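Local coordinates for repeat Five Residue (Rfr) protein or pentapeptide repeat protein (Cyanothece, PDB 2O6W) that is of unknown function but folds its pentapeptide repeats into a quadrilateral beta helix, as other pentapeptide repeat proteins do, at residues S74-N80 with L93-I99; L118-R124 with H137-T143. One frame throughout, in Å; residues are numbered along the deposited sequence.

Contact 1. Residues S74-N80 with L93-I99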
loop_
_atom_site.group_PDB
_atom_site.type_symbol
_atom_site.label_atom_id
_atom_site.label_comp_id
_atom_site.label_asym_id
_atom_site.label_seq_id
_atom_site.Cartn_x
_atom_site.Cartn_y
_atom_site.Cartn_z
ATOM N N SER A 74 -5.693 -1.450 3.273
ATOM C CA SER A 74 -5.687 -1.771 4.694
ATOM C C SER A 74 -5.210 -3.191 5.002
ATOM O O SER A 74 -5.658 -4.156 4.391
ATOM C CB SER A 74 -7.078 -1.517 5.311
ATOM O OG SER A 74 -8.111 -2.170 4.597
ATOM N N SER A 75 -4.273 -3.293 5.944
ATOM C CA SER A 75 -3.712 -4.573 6.376
ATOM C C SER A 75 -2.954 -5.315 5.279
ATOM O O SER A 75 -2.668 -6.507 5.409
ATOM C CB SER A 75 -4.820 -5.475 6.924
ATOM O OG SER A 75 -5.457 -4.864 8.037
ATOM N N ILE A 76 -2.616 -4.614 4.208
ATOM C CA ILE A 76 -1.897 -5.235 3.109
ATOM C C ILE A 76 -0.471 -5.598 3.512
ATOM O O ILE A 76 0.117 -4.967 4.397
ATOM C CB ILE A 76 -1.842 -4.297 1.892
ATOM C CG1 ILE A 76 -1.625 -5.111 0.617
ATOM C CG2 ILE A 76 -0.714 -3.297 2.068
ATOM C CD1 ILE A 76 -1.965 -4.349 -0.635
ATOM N N ILE A 77 0.082 -6.609 2.850
ATOM C CA ILE A 77 1.444 -7.058 3.132
ATOM C C ILE A 77 2.394 -6.647 2.002
ATOM O O ILE A 77 2.390 -7.231 0.917
ATOM C CB ILE A 77 1.478 -8.593 3.328
ATOM C CG1 ILE A 77 0.517 -8.983 4.458
ATOM C CG2 ILE A 77 2.881 -9.053 3.695
ATOM C CD1 ILE A 77 0.422 -10.467 4.697
ATOM N N LEU A 78 3.193 -5.619 2.273
ATOM C CA LEU A 78 4.151 -5.100 1.308
ATOM C C LEU A 78 5.569 -5.223 1.854
ATOM O O LEU A 78 6.422 -4.364 1.617
ATOM C CB LEU A 78 3.841 -3.633 0.991
ATOM C CG LEU A 78 2.630 -3.379 0.090
ATOM C CD1 LEU A 78 2.313 -1.894 0.047
ATOM C CD2 LEU A 78 2.922 -3.895 -1.312
ATOM N N GLU A 79 5.820 -6.293 2.595
ATOM C CA GLU A 79 7.141 -6.506 3.167
ATOM C C GLU A 79 8.175 -6.653 2.054
ATOM O O GLU A 79 7.960 -7.380 1.090
ATOM C CB GLU A 79 7.124 -7.750 4.059
ATOM C CG GLU A 79 8.421 -7.996 4.806
ATOM C CD GLU A 79 8.270 -9.025 5.918
ATOM O OE1 GLU A 79 9.284 -9.324 6.592
ATOM O OE2 GLU A 79 7.139 -9.532 6.125
ATOM N N ASN A 80 9.282 -5.933 2.187
ATOM C CA ASN A 80 10.359 -5.970 1.209
ATOM C C ASN A 80 9.876 -5.671 -0.207
ATOM O O ASN A 80 10.447 -6.147 -1.189
ATOM C CB ASN A 80 11.051 -7.330 1.264
ATOM C CG ASN A 80 11.756 -7.562 2.589
ATOM O OD1 ASN A 80 11.968 -8.702 3.006
ATOM N ND2 ASN A 80 12.127 -6.475 3.256
ATOM N N LEU A 93 -3.717 2.763 4.202
ATOM C CA LEU A 93 -2.682 1.787 4.530
ATOM C C LEU A 93 -2.718 1.416 6.016
ATOM O O LEU A 93 -1.694 1.085 6.613
ATOM C CB LEU A 93 -1.299 2.332 4.143
ATOM C CG LEU A 93 -0.924 2.087 2.673
ATOM C CD1 LEU A 93 0.142 3.062 2.198
ATOM C CD2 LEU A 93 -0.449 0.645 2.521
ATOM N N GLU A 94 -3.906 1.470 6.613
ATOM C CA GLU A 94 -4.042 1.137 8.020
ATOM C C GLU A 94 -3.610 -0.298 8.319
ATOM O O GLU A 94 -4.002 -1.231 7.624
ATOM C CB GLU A 94 -5.479 1.353 8.488
ATOM C CG GLU A 94 -5.675 1.005 9.952
ATOM C CD GLU A 94 -6.839 1.739 10.591
ATOM O OE1 GLU A 94 -7.110 1.476 11.783
ATOM O OE2 GLU A 94 -7.475 2.580 9.914
ATOM N N ASN A 95 -2.789 -0.448 9.357
ATOM C CA ASN A 95 -2.270 -1.741 9.795
ATOM C C ASN A 95 -1.533 -2.468 8.687
ATOM O O ASN A 95 -1.413 -3.691 8.699
ATOM C CB ASN A 95 -3.402 -2.631 10.319
ATOM C CG ASN A 95 -4.204 -1.959 11.409
ATOM O OD1 ASN A 95 -3.642 -1.428 12.375
ATOM N ND2 ASN A 95 -5.524 -1.975 11.265
ATOM N N ALA A 96 -1.034 -1.712 7.722
ATOM C CA ALA A 96 -0.316 -2.320 6.621
ATOM C C ALA A 96 1.076 -2.729 7.072
ATOM O O ALA A 96 1.618 -2.191 8.037
ATOM C CB ALA A 96 -0.222 -1.353 5.469
ATOM N N ILE A 97 1.654 -3.690 6.373
ATOM C CA ILE A 97 2.987 -4.133 6.717
ATOM C C ILE A 97 3.941 -3.671 5.633
ATOM O O ILE A 97 3.934 -4.202 4.527
ATOM C CB ILE A 97 3.040 -5.664 6.850
ATOM C CG1 ILE A 97 2.214 -6.093 8.071
ATOM C CG2 ILE A 97 4.478 -6.131 6.986
ATOM C CD1 ILE A 97 2.076 -7.594 8.215
ATOM N N LEU A 98 4.755 -2.668 5.947
ATOM C CA LEU A 98 5.710 -2.149 4.977
ATOM C C LEU A 98 7.155 -2.327 5.437
ATOM O O LEU A 98 8.023 -1.520 5.110
ATOM C CB LEU A 98 5.419 -0.672 4.701
ATOM C CG LEU A 98 4.143 -0.385 3.890
ATOM C CD1 LEU A 98 3.601 0.981 4.250
ATOM C CD2 LEU A 98 4.441 -0.477 2.389
ATOM N N ILE A 99 7.409 -3.394 6.189
ATOM C CA ILE A 99 8.751 -3.674 6.692
ATOM C C ILE A 99 9.768 -3.791 5.563
ATOM O O ILE A 99 9.578 -4.554 4.621
ATOM C CB ILE A 99 8.775 -4.975 7.508
ATOM C CG1 ILE A 99 7.859 -4.831 8.722
ATOM C CG2 ILE A 99 10.197 -5.285 7.966
ATOM C CD1 ILE A 99 7.702 -6.113 9.512
#
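Four backbone hydrogen bonds tie residues 74-80 to residues 93-99 on the next coil of the beta helix. Ser75 N donates to Glu94 O at 2.7 Å and Asn80 N to Ile99 O at 2.8 Å. Between them, Ile97 uses both its polar backbone atoms: its N reaches Ile76 O at 2.8 Å, and its O receives Leu78 N, also at 2.8 Å. These two bonds flank Ile77 and make a single parallel bridge, Ile77 with Ile97, CA to CA 4.9 Å. CA-H...O contacts fill in, the straightest from Ser75 CA to Asn95 O at 3.4 Å. Residues 93-96 form a type II beta turn, closed by Ala96 N to Leu93 O at 3.1 Å, with Asn95 at positive phi. Two polar side chains are held from outside the pair: Ser74 OG hydrogen-bonds to Asp72, and Glu94 forms a salt bridge with Lys33. Inside the coil, Ile76 CG2 lies 3.9 Å from Ala96 CB and 4.0 Å from Leu93 CD2, while Leu78 CD1 meets Leu98 CD2 at 3.5 Å. Leu58, one coil earlier, extends this core beneath Ile76 and Leu78. On the outer surface, Ile77 CG1 and Ile97 CD1 approach to 4.3 Å, and Ile99 CB lies 4.1 Å from Glu79 CG. Successive coils are thus joined by main-chain bonds that do not depend on side-chain identity, while the leucines, Ile76 and Ala96 line the apolar interior, so polar and apolar residues can both occupy the outer positions.

Contact 2. Residues L118-R124 with H137-T143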
loop_
_atom_site.group_PDB
_atom_site.type_symbol
_atom_site.label_atom_id
_atom_site.label_comp_id
_atom_site.label_asym_id
_atom_site.label_seq_id
_atom_site.Cartn_x
_atom_site.Cartn_y
_atom_site.Cartn_z
ATOM N N LEU A 118 6.359 0.372 9.277
ATOM C CA LEU A 118 7.335 0.739 8.262
ATOM C C LEU A 118 8.779 0.543 8.705
ATOM O O LEU A 118 9.663 1.251 8.236
ATOM C CB LEU A 118 7.143 2.201 7.834
ATOM C CG LEU A 118 5.957 2.509 6.910
ATOM C CD1 LEU A 118 4.653 2.212 7.633
ATOM C CD2 LEU A 118 6.013 3.967 6.476
ATOM N N GLU A 119 9.028 -0.420 9.587
ATOM C CA GLU A 119 10.386 -0.658 10.079
ATOM C C GLU A 119 11.415 -0.845 8.965
ATOM O O GLU A 119 11.214 -1.632 8.040
ATOM C CB GLU A 119 10.423 -1.876 11.007
ATOM C CG GLU A 119 11.723 -1.991 11.809
ATOM C CD GLU A 119 11.683 -3.102 12.853
ATOM O OE1 GLU A 119 10.658 -3.209 13.569
ATOM O OE2 GLU A 119 12.679 -3.854 12.976
ATOM N N ASN A 120 12.514 -0.104 9.065
ATOM C CA ASN A 120 13.597 -0.179 8.097
ATOM C C ASN A 120 13.199 0.229 6.689
ATOM O O ASN A 120 13.928 -0.015 5.729
ATOM C CB ASN A 120 14.166 -1.595 8.072
ATOM C CG ASN A 120 14.659 -2.030 9.427
ATOM O OD1 ASN A 120 15.223 -1.227 10.167
ATOM N ND2 ASN A 120 14.456 -3.296 9.763
ATOM N N ALA A 121 12.039 0.852 6.562
ATOM C CA ALA A 121 11.585 1.272 5.254
ATOM C C ALA A 121 12.409 2.465 4.774
ATOM O O ALA A 121 12.891 3.263 5.581
ATOM C CB ALA A 121 10.116 1.638 5.310
ATOM N N ASN A 122 12.577 2.574 3.459
ATOM C CA ASN A 122 13.322 3.680 2.865
ATOM C C ASN A 122 12.368 4.782 2.396
ATOM O O ASN A 122 11.623 4.600 1.433
ATOM C CB ASN A 122 14.155 3.191 1.677
ATOM C CG ASN A 122 14.883 4.327 0.971
ATOM O OD1 ASN A 122 15.074 5.403 1.547
ATOM N ND2 ASN A 122 15.306 4.092 -0.270
ATOM N N LEU A 123 12.404 5.925 3.078
ATOM C CA LEU A 123 11.549 7.053 2.740
ATOM C C LEU A 123 12.303 8.233 2.137
ATOM O O LEU A 123 11.841 9.373 2.219
ATOM C CB LEU A 123 10.788 7.529 3.978
ATOM C CG LEU A 123 9.570 6.712 4.405
ATOM C CD1 LEU A 123 9.940 5.252 4.571
ATOM C CD2 LEU A 123 9.037 7.280 5.711
ATOM N N ARG A 124 13.455 7.965 1.530
ATOM C CA ARG A 124 14.254 9.019 0.911
ATOM C C ARG A 124 13.504 9.694 -0.224
ATOM O O ARG A 124 13.085 9.035 -1.173
ATOM C CB ARG A 124 15.561 8.458 0.351
ATOM C CG ARG A 124 16.573 8.050 1.389
ATOM C CD ARG A 124 17.876 7.626 0.732
ATOM N NE ARG A 124 18.863 7.227 1.729
ATOM C CZ ARG A 124 18.898 6.036 2.317
ATOM N NH1 ARG A 124 18.005 5.108 2.006
ATOM N NH2 ARG A 124 19.821 5.778 3.236
ATOM N N HIS A 137 4.602 2.668 13.232
ATOM C CA HIS A 137 5.943 2.240 13.614
ATOM C C HIS A 137 6.968 2.734 12.596
ATOM O O HIS A 137 7.038 2.218 11.480
ATOM C CB HIS A 137 5.985 0.714 13.698
ATOM C CG HIS A 137 7.144 0.183 14.481
ATOM N ND1 HIS A 137 7.680 -1.069 14.263
ATOM C CD2 HIS A 137 7.859 0.728 15.492
ATOM C CE1 HIS A 137 8.677 -1.270 15.105
ATOM N NE2 HIS A 137 8.806 -0.196 15.862
ATOM N N LEU A 138 7.767 3.727 12.978
ATOM C CA LEU A 138 8.767 4.285 12.068
ATOM C C LEU A 138 10.202 3.947 12.444
ATOM O O LEU A 138 11.140 4.602 11.996
ATOM C CB LEU A 138 8.616 5.799 11.981
ATOM C CG LEU A 138 7.309 6.319 11.379
ATOM C CD1 LEU A 138 7.319 7.834 11.448
ATOM C CD2 LEU A 138 7.160 5.846 9.931
ATOM N N LYS A 139 10.364 2.912 13.258
ATOM C CA LYS A 139 11.684 2.485 13.693
ATOM C C LYS A 139 12.609 2.136 12.521
ATOM O O LYS A 139 12.238 1.368 11.634
ATOM C CB LYS A 139 11.545 1.278 14.623
ATOM C CG LYS A 139 12.863 0.609 14.967
ATOM C CD LYS A 139 12.661 -0.737 15.641
ATOM C CE LYS A 139 13.991 -1.455 15.787
ATOM N NZ LYS A 139 13.843 -2.866 16.222
ATOM N N GLY A 140 13.807 2.719 12.519
ATOM C CA GLY A 140 14.791 2.437 11.482
ATOM C C GLY A 140 14.583 2.971 10.077
ATOM O O GLY A 140 15.342 2.616 9.179
ATOM N N ILE A 141 13.579 3.816 9.866
ATOM C CA ILE A 141 13.338 4.364 8.529
ATOM C C ILE A 141 14.518 5.222 8.079
ATOM O O ILE A 141 15.266 5.743 8.900
ATOM C CB ILE A 141 12.061 5.238 8.479
ATOM C CG1 ILE A 141 12.166 6.386 9.484
ATOM C CG2 ILE A 141 10.843 4.397 8.773
ATOM C CD1 ILE A 141 10.999 7.351 9.429
ATOM N N GLU A 142 14.681 5.363 6.771
ATOM C CA GLU A 142 15.760 6.162 6.212
ATOM C C GLU A 142 15.147 7.384 5.532
ATOM O O GLU A 142 14.124 7.279 4.853
ATOM C CB GLU A 142 16.545 5.336 5.192
ATOM C CG GLU A 142 17.043 3.998 5.724
ATOM C CD GLU A 142 17.593 3.085 4.626
ATOM O OE1 GLU A 142 18.573 3.476 3.954
ATOM O OE2 GLU A 142 17.045 1.973 4.436
ATOM N N THR A 143 15.759 8.547 5.723
ATOM C CA THR A 143 15.255 9.773 5.118
ATOM C C THR A 143 16.404 10.633 4.608
ATOM O O THR A 143 17.566 10.260 4.723
ATOM C CB THR A 143 14.425 10.599 6.126
ATOM O OG1 THR A 143 15.217 10.879 7.285
ATOM C CG2 THR A 143 13.176 9.838 6.540
#
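Residues 118-124 and 137-143 run parallel on adjacent coils of the pentapeptide-repeat beta helix. Each carries a type II beta turn, Leu118 to Ala121 and Leu138 to Ile141. Leu118 N donates to His137 O, just ahead of the second turn, and Asn120 N to Lys139 O inside it, both at 3.0 Å. Further along, Glu142 N to Ala121 O (3.0 Å) and Leu123 N to Glu142 O (2.8 Å) form the single bridge of Asn122 with Glu142. Gly140 has positive phi in its turn and sits against Asn120; an ideal CB there would clash with Asn120 OD1. Facing inward, Leu118 CD2 packs on Leu138 CD2 at 4.1 Å and Leu123 CD2 on Ile141 CD1 at 4.2 Å, with Leu98 continuing the core on the preceding coil. Outside, charges pair between coils. Glu119 OE2 and Lys139 NZ make a long salt bridge of 3.6 Å, and His137 CE1 approaches Glu119 OE1 to 3.2 Å, while His137 ND1 bonds to Asn117. Asn122 OD1 takes the backbone N of Arg124 at 3.0 Å in an Asx turn. Arg124 directs both terminal nitrogens at one carboxylate oxygen, NH1 to Glu142 OE1 at 2.6 Å and NH2 to the same OE1 at 2.7 Å.

Both contacts join consecutive coils of one beta helix. The centre of contact 1 lies about 6 Å from the centre of the chain, that of contact 2 about 15 Å, towards the C-terminal end; their centres are about 13 Å apart. Each has a single backbone bridge, but the outer chemistry differs: Ile77 and Ile97 meet across contact 1, whereas two salt bridges span the coils in contact 2. Contact 1 is the more buried; in contact 2 the inward Leu138 and Ile141 are already partly exposed. The side chain of Thr143 lies about 4 Å from a bound arsenic. Leu98 CD1 packs on Leu118 CD1 at 3.8 Å, so the apolar interior passes from 93-99 to 118-124.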